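Beta-galacturonidase (Eisenbergiella tayi, PDB 6NCW) is a glycoside hydrolase family 2 beta-galacturonidase that probably cleaves beta-linked galacturonic acid from its substrates. Local coordinates at residues 328-339 with 369-380; 62-70 with 101-109. All coordinates share one frame; numbering follows the deposited sequence.

How the interactions relate
Interaction 1 (328-339 with 369-380) lies in the core of the TIM barrel, where two parallel strands run side by side and the loops that follow them reach the sugar site. Interaction 2 (62-70 with 101-109) sits at the surface of an N-terminal beta-sandwich, about 37 Å away between centres, and shares no element with the first. In interaction 1 two tryptophans and the buried Glu332 pack along the strand pair, and beyond it Arg337 and Asn377 hold a glycerol at the ligand end. Interaction 2 is antiparallel, built mostly from backbone hydrogen bonds and a small aliphatic cluster, with Arg69 and Lys103 in salt bridges beyond the two segments.

Interaction 1 (328-339 with 369-380). With GOL (glycerol), chain G.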
loop_
_atom_site.group_PDB
_atom_site.type_symbol
_atom_site.label_atom_id
_atom_site.label_comp_id
_atom_site.label_asym_id
_atom_site.label_seq_id
_atom_site.Cartn_x
_atom_site.Cartn_y
_atom_site.Cartn_z
ATOM N N ILE A 328 15.346 31.456 -1.554
ATOM C CA ILE A 328 15.629 30.198 -2.238
ATOM C C ILE A 328 16.162 30.529 -3.628
ATOM O O ILE A 328 15.527 31.278 -4.370
ATOM C CB ILE A 328 14.365 29.318 -2.301
ATOM C CG1 ILE A 328 13.936 28.917 -0.880
ATOM C CG2 ILE A 328 14.599 28.079 -3.163
ATOM C CD1 ILE A 328 12.558 28.295 -0.780
ATOM N N LEU A 329 17.332 29.990 -3.975
ATOM C CA LEU A 329 17.931 30.250 -5.279
ATOM C C LEU A 329 17.277 29.396 -6.360
ATOM O O LEU A 329 16.953 28.227 -6.143
ATOM C CB LEU A 329 19.437 29.979 -5.228
ATOM C CG LEU A 329 20.183 30.860 -4.213
ATOM C CD1 LEU A 329 21.540 30.274 -3.877
ATOM C CD2 LEU A 329 20.307 32.280 -4.764
ATOM N N VAL A 330 17.089 29.981 -7.536
ATOM C CA VAL A 330 16.357 29.344 -8.615
ATOM C C VAL A 330 17.242 29.274 -9.855
ATOM O O VAL A 330 17.813 30.278 -10.289
ATOM C CB VAL A 330 15.033 30.078 -8.918
ATOM C CG1 VAL A 330 14.358 29.472 -10.142
ATOM C CG2 VAL A 330 14.102 29.975 -7.727
ATOM N N TRP A 331 17.377 28.072 -10.391
ATOM C CA TRP A 331 17.749 27.843 -11.778
ATOM C C TRP A 331 16.445 27.749 -12.564
ATOM O O TRP A 331 15.633 26.858 -12.300
ATOM C CB TRP A 331 18.573 26.548 -11.872
ATOM C CG TRP A 331 18.750 25.910 -13.241
ATOM C CD1 TRP A 331 17.769 25.628 -14.163
ATOM C CD2 TRP A 331 19.968 25.412 -13.795
ATOM N NE1 TRP A 331 18.317 25.016 -15.268
ATOM C CE2 TRP A 331 19.665 24.878 -15.070
ATOM C CE3 TRP A 331 21.292 25.355 -13.340
ATOM C CZ2 TRP A 331 20.638 24.299 -15.890
ATOM C CZ3 TRP A 331 22.261 24.798 -14.177
ATOM C CH2 TRP A 331 21.922 24.259 -15.424
ATOM N N GLU A 332 16.211 28.680 -13.494
ATOM C CA GLU A 332 15.051 28.593 -14.369
ATOM C C GLU A 332 15.518 28.312 -15.793
ATOM O O GLU A 332 16.511 28.883 -16.247
ATOM C CB GLU A 332 14.191 29.866 -14.314
ATOM C CG GLU A 332 12.910 29.744 -15.136
ATOM C CD GLU A 332 11.853 30.826 -14.864
ATOM O OE1 GLU A 332 10.747 30.473 -14.385
ATOM O OE2 GLU A 332 12.106 32.023 -15.147
ATOM N N GLU A 333 14.830 27.406 -16.491
ATOM C CA GLU A 333 15.220 27.053 -17.853
ATOM C C GLU A 333 14.036 27.170 -18.809
ATOM O O GLU A 333 12.879 27.186 -18.390
ATOM C CB GLU A 333 15.824 25.634 -17.924
ATOM C CG GLU A 333 14.933 24.490 -17.410
ATOM C CD GLU A 333 15.722 23.184 -17.297
ATOM O OE1 GLU A 333 15.125 22.090 -17.447
ATOM O OE2 GLU A 333 16.952 23.266 -17.045
ATOM N N ASN A 334 14.342 27.269 -20.109
ATOM C CA ASN A 334 13.295 27.282 -21.118
ATOM C C ASN A 334 12.674 25.889 -21.248
ATOM O O ASN A 334 13.169 24.903 -20.695
ATOM C CB ASN A 334 13.824 27.790 -22.471
ATOM C CG ASN A 334 14.772 26.817 -23.187
ATOM O OD1 ASN A 334 15.418 25.953 -22.587
ATOM N ND2 ASN A 334 14.868 26.983 -24.498
ATOM N N HIS A 335 11.550 25.824 -21.954
ATOM C CA HIS A 335 10.783 24.585 -22.011
ATOM C C HIS A 335 11.374 23.669 -23.077
ATOM O O HIS A 335 11.153 23.871 -24.272
ATOM C CB HIS A 335 9.312 24.858 -22.290
ATOM C CG HIS A 335 8.517 23.605 -22.464
ATOM N ND1 HIS A 335 7.353 23.551 -23.197
ATOM C CD2 HIS A 335 8.736 22.346 -22.015
ATOM C CE1 HIS A 335 6.879 22.312 -23.180
ATOM N NE2 HIS A 335 7.703 21.562 -22.467
ATOM N N ALA A 336 12.124 22.653 -22.638
ATOM C CA ALA A 336 12.680 21.627 -23.514
ATOM C C ALA A 336 13.202 20.475 -22.657
ATOM O O ALA A 336 13.830 20.718 -21.623
ATOM C CB ALA A 336 13.810 22.197 -24.374
ATOM N N ARG A 337 12.971 19.232 -23.090
ATOM C CA ARG A 337 13.567 18.087 -22.393
ATOM C C ARG A 337 13.827 16.929 -23.350
ATOM O O ARG A 337 12.880 16.348 -23.899
ATOM C CB ARG A 337 12.684 17.607 -21.234
ATOM C CG ARG A 337 13.278 16.403 -20.493
ATOM C CD ARG A 337 12.234 15.267 -20.128
ATOM N NE ARG A 337 12.994 14.069 -19.771
ATOM C CZ ARG A 337 13.507 13.204 -20.647
ATOM N NH1 ARG A 337 13.287 13.338 -21.953
ATOM N NH2 ARG A 337 14.231 12.189 -20.206
ATOM N N GLY A 338 15.102 16.578 -23.514
ATOM C CA GLY A 338 15.474 15.316 -24.136
ATOM C C GLY A 338 15.219 15.242 -25.625
ATOM O O GLY A 338 15.012 14.149 -26.162
ATOM N N LEU A 339 15.198 16.379 -26.310
ATOM C CA LEU A 339 14.798 16.386 -27.707
ATOM C C LEU A 339 15.969 15.938 -28.570
ATOM O O LEU A 339 17.090 16.441 -28.425
ATOM C CB LEU A 339 14.299 17.771 -28.119
ATOM C CG LEU A 339 13.046 18.211 -27.341
ATOM C CD1 LEU A 339 12.711 19.663 -27.604
ATOM C CD2 LEU A 339 11.842 17.328 -27.666
ATOM N N SER A 369 15.662 35.718 -6.882
ATOM C CA SER A 369 15.956 34.301 -6.655
ATOM C C SER A 369 16.609 33.664 -7.870
ATOM O O SER A 369 17.456 32.770 -7.730
ATOM C CB SER A 369 14.680 33.544 -6.295
ATOM O OG SER A 369 13.738 33.633 -7.353
ATOM N N ILE A 370 16.236 34.105 -9.068
ATOM C CA ILE A 370 16.769 33.507 -10.286
ATOM C C ILE A 370 18.224 33.933 -10.418
ATOM O O ILE A 370 18.504 35.114 -10.636
ATOM C CB ILE A 370 15.969 33.923 -11.513
ATOM C CG1 ILE A 370 14.520 33.415 -11.421
ATOM C CG2 ILE A 370 16.638 33.355 -12.750
ATOM C CD1 ILE A 370 13.621 34.075 -12.452
ATOM N N TYR A 371 19.155 32.985 -10.288
ATOM C CA TYR A 371 20.563 33.325 -10.406
ATOM C C TYR A 371 21.202 32.805 -11.687
ATOM O O TYR A 371 22.327 33.217 -12.009
ATOM C CB TYR A 371 21.344 32.806 -9.185
ATOM C CG TYR A 371 21.587 31.317 -9.221
ATOM C CD1 TYR A 371 20.593 30.414 -8.832
ATOM C CD2 TYR A 371 22.806 30.813 -9.663
ATOM C CE1 TYR A 371 20.820 29.058 -8.866
ATOM C CE2 TYR A 371 23.041 29.465 -9.715
ATOM C CZ TYR A 371 22.049 28.593 -9.318
ATOM O OH TYR A 371 22.304 27.264 -9.397
ATOM N N ILE A 372 20.504 31.967 -12.455
ATOM C CA ILE A 372 21.079 31.380 -13.658
ATOM C C ILE A 372 19.954 31.028 -14.622
ATOM O O ILE A 372 18.860 30.633 -14.204
ATOM C CB ILE A 372 21.936 30.146 -13.296
ATOM C CG1 ILE A 372 22.675 29.615 -14.514
ATOM C CG2 ILE A 372 21.063 29.069 -12.661
ATOM C CD1 ILE A 372 23.713 28.578 -14.171
ATOM N N TRP A 373 20.217 31.190 -15.920
ATOM C CA TRP A 373 19.297 30.748 -16.963
ATOM C C TRP A 373 19.783 29.433 -17.564
ATOM O O TRP A 373 20.945 29.323 -17.960
ATOM C CB TRP A 373 19.165 31.787 -18.083
ATOM C CG TRP A 373 18.650 33.157 -17.667
ATOM C CD1 TRP A 373 19.327 34.345 -17.749
ATOM C CD2 TRP A 373 17.354 33.475 -17.151
ATOM N NE1 TRP A 373 18.537 35.379 -17.310
ATOM C CE2 TRP A 373 17.321 34.873 -16.932
ATOM C CE3 TRP A 373 16.219 32.717 -16.836
ATOM C CZ2 TRP A 373 16.195 35.525 -16.408
ATOM C CZ3 TRP A 373 15.102 33.363 -16.321
ATOM C CH2 TRP A 373 15.099 34.753 -16.115
ATOM N N GLY A 374 18.878 28.469 -17.702
ATOM C CA GLY A 374 19.218 27.219 -18.350
ATOM C C GLY A 374 18.524 27.061 -19.683
ATOM O O GLY A 374 17.478 27.671 -19.923
ATOM N N ILE A 375 19.073 26.237 -20.571
ATOM C CA ILE A 375 18.379 25.928 -21.817
ATOM C C ILE A 375 18.498 24.440 -22.133
ATOM O O ILE A 375 19.427 23.760 -21.686
ATOM C CB ILE A 375 18.910 26.758 -23.012
ATOM C CG1 ILE A 375 20.401 26.489 -23.260
ATOM C CG2 ILE A 375 18.660 28.231 -22.812
ATOM C CD1 ILE A 375 20.950 27.257 -24.464
ATOM N N LEU A 376 17.526 23.941 -22.897
ATOM C CA LEU A 376 17.678 22.719 -23.692
ATOM C C LEU A 376 18.236 21.553 -22.876
ATOM O O LEU A 376 19.222 20.904 -23.255
ATOM C CB LEU A 376 18.559 22.990 -24.911
ATOM C CG LEU A 376 18.056 24.068 -25.869
ATOM C CD1 LEU A 376 19.011 24.151 -27.060
ATOM C CD2 LEU A 376 16.595 23.803 -26.300
ATOM N N ASN A 377 17.576 21.276 -21.752
ATOM C CA ASN A 377 17.891 20.110 -20.939
ATOM C C ASN A 377 17.989 18.838 -21.778
ATOM O O ASN A 377 17.033 18.450 -22.455
ATOM C CB ASN A 377 16.830 19.939 -19.849
ATOM C CG ASN A 377 17.039 18.669 -19.049
ATOM O OD1 ASN A 377 17.835 18.644 -18.103
ATOM N ND2 ASN A 377 16.338 17.595 -19.437
ATOM N N GLU A 378 19.161 18.198 -21.729
ATOM C CA GLU A 378 19.420 16.916 -22.385
ATOM C C GLU A 378 19.054 16.916 -23.875
ATOM O O GLU A 378 18.665 15.888 -24.431
ATOM C CB GLU A 378 18.695 15.776 -21.661
ATOM C CG GLU A 378 19.224 15.529 -20.249
ATOM C CD GLU A 378 18.817 14.168 -19.694
ATOM O OE1 GLU A 378 17.998 13.471 -20.345
ATOM O OE2 GLU A 378 19.322 13.798 -18.601
ATOM N N CYS A 379 19.187 18.047 -24.552
ATOM C CA CYS A 379 18.970 18.054 -25.993
ATOM C C CYS A 379 20.270 17.651 -26.703
ATOM O O CYS A 379 21.234 17.199 -26.069
ATOM C CB CYS A 379 18.385 19.401 -26.416
ATOM S SG CYS A 379 16.709 19.632 -25.705
ATOM N N ALA A 380 20.299 17.753 -28.037
ATOM C CA ALA A 380 21.344 17.080 -28.825
ATOM C C ALA A 380 22.605 17.948 -28.965
ATOM O O ALA A 380 23.011 18.344 -30.060
ATOM C CB ALA A 380 20.793 16.676 -30.189
HETATM C C1 GOL G . 15.988 14.148 -17.652
HETATM O O1 GOL G . 16.612 15.396 -17.694
HETATM C C2 GOL G . 14.826 14.198 -16.605
HETATM O O2 GOL G . 13.664 14.723 -17.136
HETATM C C3 GOL G . 14.571 12.724 -16.203
HETATM O O3 GOL G . 13.980 12.053 -17.314
HETATM O O HOH W 1 19.001 22.840 -18.919
HETATM O O HOH W 2 15.351 23.126 -20.931
#
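Val330 and Tyr371 join neighbouring parallel strands of the TIM barrel, Tyr371 N bonding to Val330 O at 3.0 Å. The strand half is tightly packed. Ile372 CG2 presses on Trp331 CB at 3.6 Å, and Gly374 lies over one face of the Trp331 indole. Glu332 runs alongside Trp373, its carboxylate nearly coplanar with the ring (16°); OE2 meets the indole edge and hydrogen-bonds His364. Past the strands, Asn334 OD1 takes the Leu376 N-H on a lone pair at 2.9 Å. Water 1 bridges Glu333 OE2 and Ile375 O; the same carboxylate holds Trp331 NE1, Arg309 and His312.

The looser end is the sugar site, where Arg337 and Asn377, both seen binding galacturonate, hold glycerol instead. Only side chains are loose: Gly338 N to Asn377 O is straight (173°). Arg337 NE gives its N-H to glycerol O2 at 2.8 Å, and NH2 one to O3. Partly exposed Glu378 makes a long salt bridge, OE1 4.0 Å from Arg337 NH2, while OE2 bonds a second glycerol. Asn377 sends its amide toward the ligand by setting CG trans to the backbone N (chi1 175°), OD1 taken by Arg309 and ND2 donating to glycerol O1 at 2.8 Å.

Interaction 2 (62-70 with 101-109); sequences FEAKGNIRL and VLKDIRPGI
Ile68 and Leu102 form an antiparallel hydrogen-bonded pair, Ile68 N to Leu102 O at 2.9 Å, in strands 68-70 and 101-103 that run at 159° to each other, and beyond it both segments turn a corner, at Asn67 and at Asp104, and stay bonded through it, as far as Ala64 N to Gly108 O. On one face Ile68 and Leu102 lie side by side and point the same way, with Ile68 CG1 against Leu102 CB at 3.6 Å. Ile105 comes across Ile68 at about a right angle, and the two CD1 methyls, Ile68 CD1 and Ile105 CD1, touch at 3.8 Å. The Ile105 methyl gets there because its CG1 stands between the backbone N and the carbonyl carbon (chi1 77°); Ala64 CB borders it loosely from the other segment.

A G1 beta bulge lies at the corner: Gly66 is opposed by two residues, Asp104 and Ile105. Gly66 O accepts Ile105 N from above the carbonyl plane, and Gly66 N returns a bond to Ile105 O at 3.1 Å. Asn67 fastens the bulge through its side chain: OD1 accepts Asp104 N in the amide carbonyl plane, at 2.6 Å, while ND2 donates to Gly148 O. Both corners belong to the N-terminal beta-sandwich, where the two segments cross between the sheets in opposite senses, 62-70 from the six-stranded sheet to the four-stranded one and 101-109 the reverse. On the other face of strands 68-70 and 101-103, the aliphatic part of Arg69 meets Val101, CG to CG2 at 3.9 Å. The extended Arg69 chain carries its guanidinium to salt bridges with Asp99 and Glu145. Lys103 reaches Glu205, and past the corner Arg106 folds back on its own segment, NH2 donating to Ile109 O close to the guanidinium plane.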
loop_
_atom_site.group_PDB
_atom_site.type_symbol
_atom_site.label_atom_id
_atom_site.label_comp_id
_atom_site.label_asym_id
_atom_site.label_seq_id
_atom_site.Cartn_x
_atom_site.Cartn_y
_atom_site.Cartn_z
ATOM N N PHE A 62 -17.313 38.993 -18.945
ATOM C CA PHE A 62 -16.672 40.069 -18.208
ATOM C C PHE A 62 -17.278 41.383 -18.666
ATOM O O PHE A 62 -17.947 41.453 -19.699
ATOM C CB PHE A 62 -15.142 40.068 -18.376
ATOM C CG PHE A 62 -14.665 40.384 -19.764
ATOM C CD1 PHE A 62 -14.235 41.671 -20.091
ATOM C CD2 PHE A 62 -14.604 39.398 -20.735
ATOM C CE1 PHE A 62 -13.778 41.972 -21.375
ATOM C CE2 PHE A 62 -14.146 39.692 -22.025
ATOM C CZ PHE A 62 -13.736 40.978 -22.343
ATOM N N GLU A 63 -17.036 42.423 -17.877
ATOM C CA GLU A 63 -17.579 43.752 -18.113
ATOM C C GLU A 63 -16.427 44.727 -18.288
ATOM O O GLU A 63 -15.541 44.801 -17.430
ATOM C CB GLU A 63 -18.472 44.179 -16.952
ATOM C CG GLU A 63 -19.172 45.506 -17.151
ATOM C CD GLU A 63 -20.326 45.692 -16.179
ATOM O OE1 GLU A 63 -20.538 44.794 -15.328
ATOM O OE2 GLU A 63 -21.023 46.727 -16.270
ATOM N N ALA A 64 -16.429 45.459 -19.397
ATOM C CA ALA A 64 -15.306 46.337 -19.700
ATOM C C ALA A 64 -15.683 47.275 -20.834
ATOM O O ALA A 64 -16.617 47.010 -21.597
ATOM C CB ALA A 64 -14.057 45.541 -20.083
ATOM N N LYS A 65 -14.895 48.348 -20.960
ATOM C CA LYS A 65 -15.080 49.397 -21.956
ATOM C C LYS A 65 -13.718 49.928 -22.391
ATOM O O LYS A 65 -12.760 49.953 -21.611
ATOM C CB LYS A 65 -15.910 50.566 -21.400
ATOM C CG LYS A 65 -15.224 51.261 -20.200
ATOM C CD LYS A 65 -15.648 52.714 -20.007
ATOM C CE LYS A 65 -16.687 52.852 -18.899
ATOM N NZ LYS A 65 -16.227 52.265 -17.602
ATOM N N GLY A 66 -13.647 50.388 -23.632
ATOM C CA GLY A 66 -12.450 51.080 -24.061
ATOM C C GLY A 66 -11.332 50.120 -24.428
ATOM O O GLY A 66 -11.562 49.016 -24.913
ATOM N N ASN A 67 -10.103 50.571 -24.209
ATOM C CA ASN A 67 -8.934 49.746 -24.478
ATOM C C ASN A 67 -8.708 48.779 -23.318
ATOM O O ASN A 67 -8.601 49.200 -22.159
ATOM C CB ASN A 67 -7.693 50.617 -24.673
ATOM C CG ASN A 67 -7.729 51.428 -25.952
ATOM O OD1 ASN A 67 -8.456 51.112 -26.896
ATOM N ND2 ASN A 67 -6.925 52.479 -25.989
ATOM N N ILE A 68 -8.616 47.485 -23.632
ATOM C CA ILE A 68 -8.437 46.459 -22.615
ATOM C C ILE A 68 -7.230 45.586 -22.940
ATOM O O ILE A 68 -6.796 45.465 -24.090
ATOM C CB ILE A 68 -9.684 45.569 -22.450
ATOM C CG1 ILE A 68 -9.872 44.677 -23.676
ATOM C CG2 ILE A 68 -10.918 46.421 -22.171
ATOM C CD1 ILE A 68 -10.925 43.583 -23.492
ATOM N N ARG A 69 -6.704 44.958 -21.893
ATOM C CA ARG A 69 -5.646 43.967 -22.001
ATOM C C ARG A 69 -6.076 42.754 -21.198
ATOM O O ARG A 69 -6.415 42.877 -20.016
ATOM C CB ARG A 69 -4.320 44.529 -21.483
ATOM C CG ARG A 69 -3.137 43.587 -21.553
ATOM C CD ARG A 69 -1.917 44.262 -20.922
ATOM N NE ARG A 69 -0.774 43.366 -20.861
ATOM C CZ ARG A 69 -0.253 42.881 -19.740
ATOM N NH1 ARG A 69 -0.766 43.213 -18.559
ATOM N NH2 ARG A 69 0.791 42.057 -19.806
ATOM N N LEU A 70 -6.098 41.597 -21.840
ATOM C CA LEU A 70 -6.279 40.323 -21.153
ATOM C C LEU A 70 -4.916 39.654 -21.032
ATOM O O LEU A 70 -4.296 39.333 -22.051
ATOM C CB LEU A 70 -7.247 39.421 -21.910
ATOM C CG LEU A 70 -8.671 39.951 -22.028
ATOM C CD1 LEU A 70 -9.293 39.462 -23.327
ATOM C CD2 LEU A 70 -9.481 39.483 -20.842
ATOM N N VAL A 101 -4.413 42.436 -26.412
ATOM C CA VAL A 101 -4.751 43.848 -26.268
ATOM C C VAL A 101 -5.828 44.196 -27.288
ATOM O O VAL A 101 -5.695 43.879 -28.473
ATOM C CB VAL A 101 -3.514 44.742 -26.440
ATOM C CG1 VAL A 101 -3.925 46.206 -26.396
ATOM C CG2 VAL A 101 -2.492 44.425 -25.345
ATOM N N LEU A 102 -6.897 44.835 -26.821
ATOM C CA LEU A 102 -8.059 45.130 -27.647
ATOM C C LEU A 102 -8.373 46.612 -27.572
ATOM O O LEU A 102 -8.537 47.160 -26.477
ATOM C CB LEU A 102 -9.279 44.327 -27.208
ATOM C CG LEU A 102 -9.224 42.865 -27.621
ATOM C CD1 LEU A 102 -10.500 42.166 -27.210
ATOM C CD2 LEU A 102 -8.989 42.774 -29.120
ATOM N N LYS A 103 -8.485 47.246 -28.732
ATOM C CA LYS A 103 -8.660 48.687 -28.798
ATOM C C LYS A 103 -10.138 49.036 -28.848
ATOM O O LYS A 103 -10.895 48.459 -29.635
ATOM C CB LYS A 103 -7.921 49.258 -30.008
ATOM C CG LYS A 103 -6.416 49.348 -29.793
ATOM C CD LYS A 103 -5.665 49.612 -31.093
ATOM C CE LYS A 103 -4.230 50.028 -30.814
ATOM N NZ LYS A 103 -3.465 50.307 -32.060
ATOM N N ASP A 104 -10.544 49.928 -27.945
ATOM C CA ASP A 104 -11.816 50.646 -27.987
ATOM C C ASP A 104 -12.999 49.706 -28.247
ATOM O O ASP A 104 -13.665 49.757 -29.282
ATOM C CB ASP A 104 -11.726 51.763 -29.031
ATOM C CG ASP A 104 -12.912 52.704 -28.990
ATOM O OD1 ASP A 104 -13.695 52.700 -29.963
ATOM O OD2 ASP A 104 -13.067 53.430 -27.984
ATOM N N ILE A 105 -13.249 48.828 -27.253
ATOM C CA ILE A 105 -14.374 47.899 -27.323
ATOM C C ILE A 105 -15.607 48.604 -26.779
ATOM O O ILE A 105 -15.509 49.490 -25.926
ATOM C CB ILE A 105 -14.103 46.581 -26.553
ATOM C CG1 ILE A 105 -14.258 46.779 -25.042
ATOM C CG2 ILE A 105 -12.710 46.040 -26.849
ATOM C CD1 ILE A 105 -14.114 45.503 -24.264
ATOM N N ARG A 106 -16.779 48.188 -27.263
ATOM C CA ARG A 106 -18.038 48.735 -26.780
ATOM C C ARG A 106 -18.174 48.500 -25.274
ATOM O O ARG A 106 -17.631 47.530 -24.739
ATOM C CB ARG A 106 -19.210 48.088 -27.515
ATOM C CG ARG A 106 -19.365 46.606 -27.210
ATOM C CD ARG A 106 -20.800 46.240 -26.832
ATOM N NE ARG A 106 -20.893 44.927 -26.185
ATOM C CZ ARG A 106 -20.610 43.771 -26.787
ATOM N NH1 ARG A 106 -20.199 43.758 -28.055
ATOM N NH2 ARG A 106 -20.728 42.627 -26.122
ATOM N N PRO A 107 -18.875 49.379 -24.561
ATOM C CA PRO A 107 -19.101 49.147 -23.131
ATOM C C PRO A 107 -20.091 48.012 -22.925
ATOM O O PRO A 107 -20.815 47.611 -23.838
ATOM C CB PRO A 107 -19.665 50.484 -22.638
ATOM C CG PRO A 107 -20.354 51.040 -23.842
ATOM C CD PRO A 107 -19.514 50.627 -25.023
ATOM N N GLY A 108 -20.099 47.472 -21.708
ATOM C CA GLY A 108 -21.047 46.426 -21.369
ATOM C C GLY A 108 -20.450 45.046 -21.155
ATOM O O GLY A 108 -19.273 44.909 -20.801
ATOM N N ILE A 109 -21.266 44.016 -21.363
ATOM C CA ILE A 109 -20.896 42.641 -21.053
ATOM C C ILE A 109 -20.324 41.991 -22.305
ATOM O O ILE A 109 -20.935 42.046 -23.380
ATOM C CB ILE A 109 -22.107 41.853 -20.523
ATOM C CG1 ILE A 109 -22.229 41.967 -19.000
ATOM C CG2 ILE A 109 -21.974 40.388 -20.875
ATOM C CD1 ILE A 109 -22.375 43.368 -18.471
#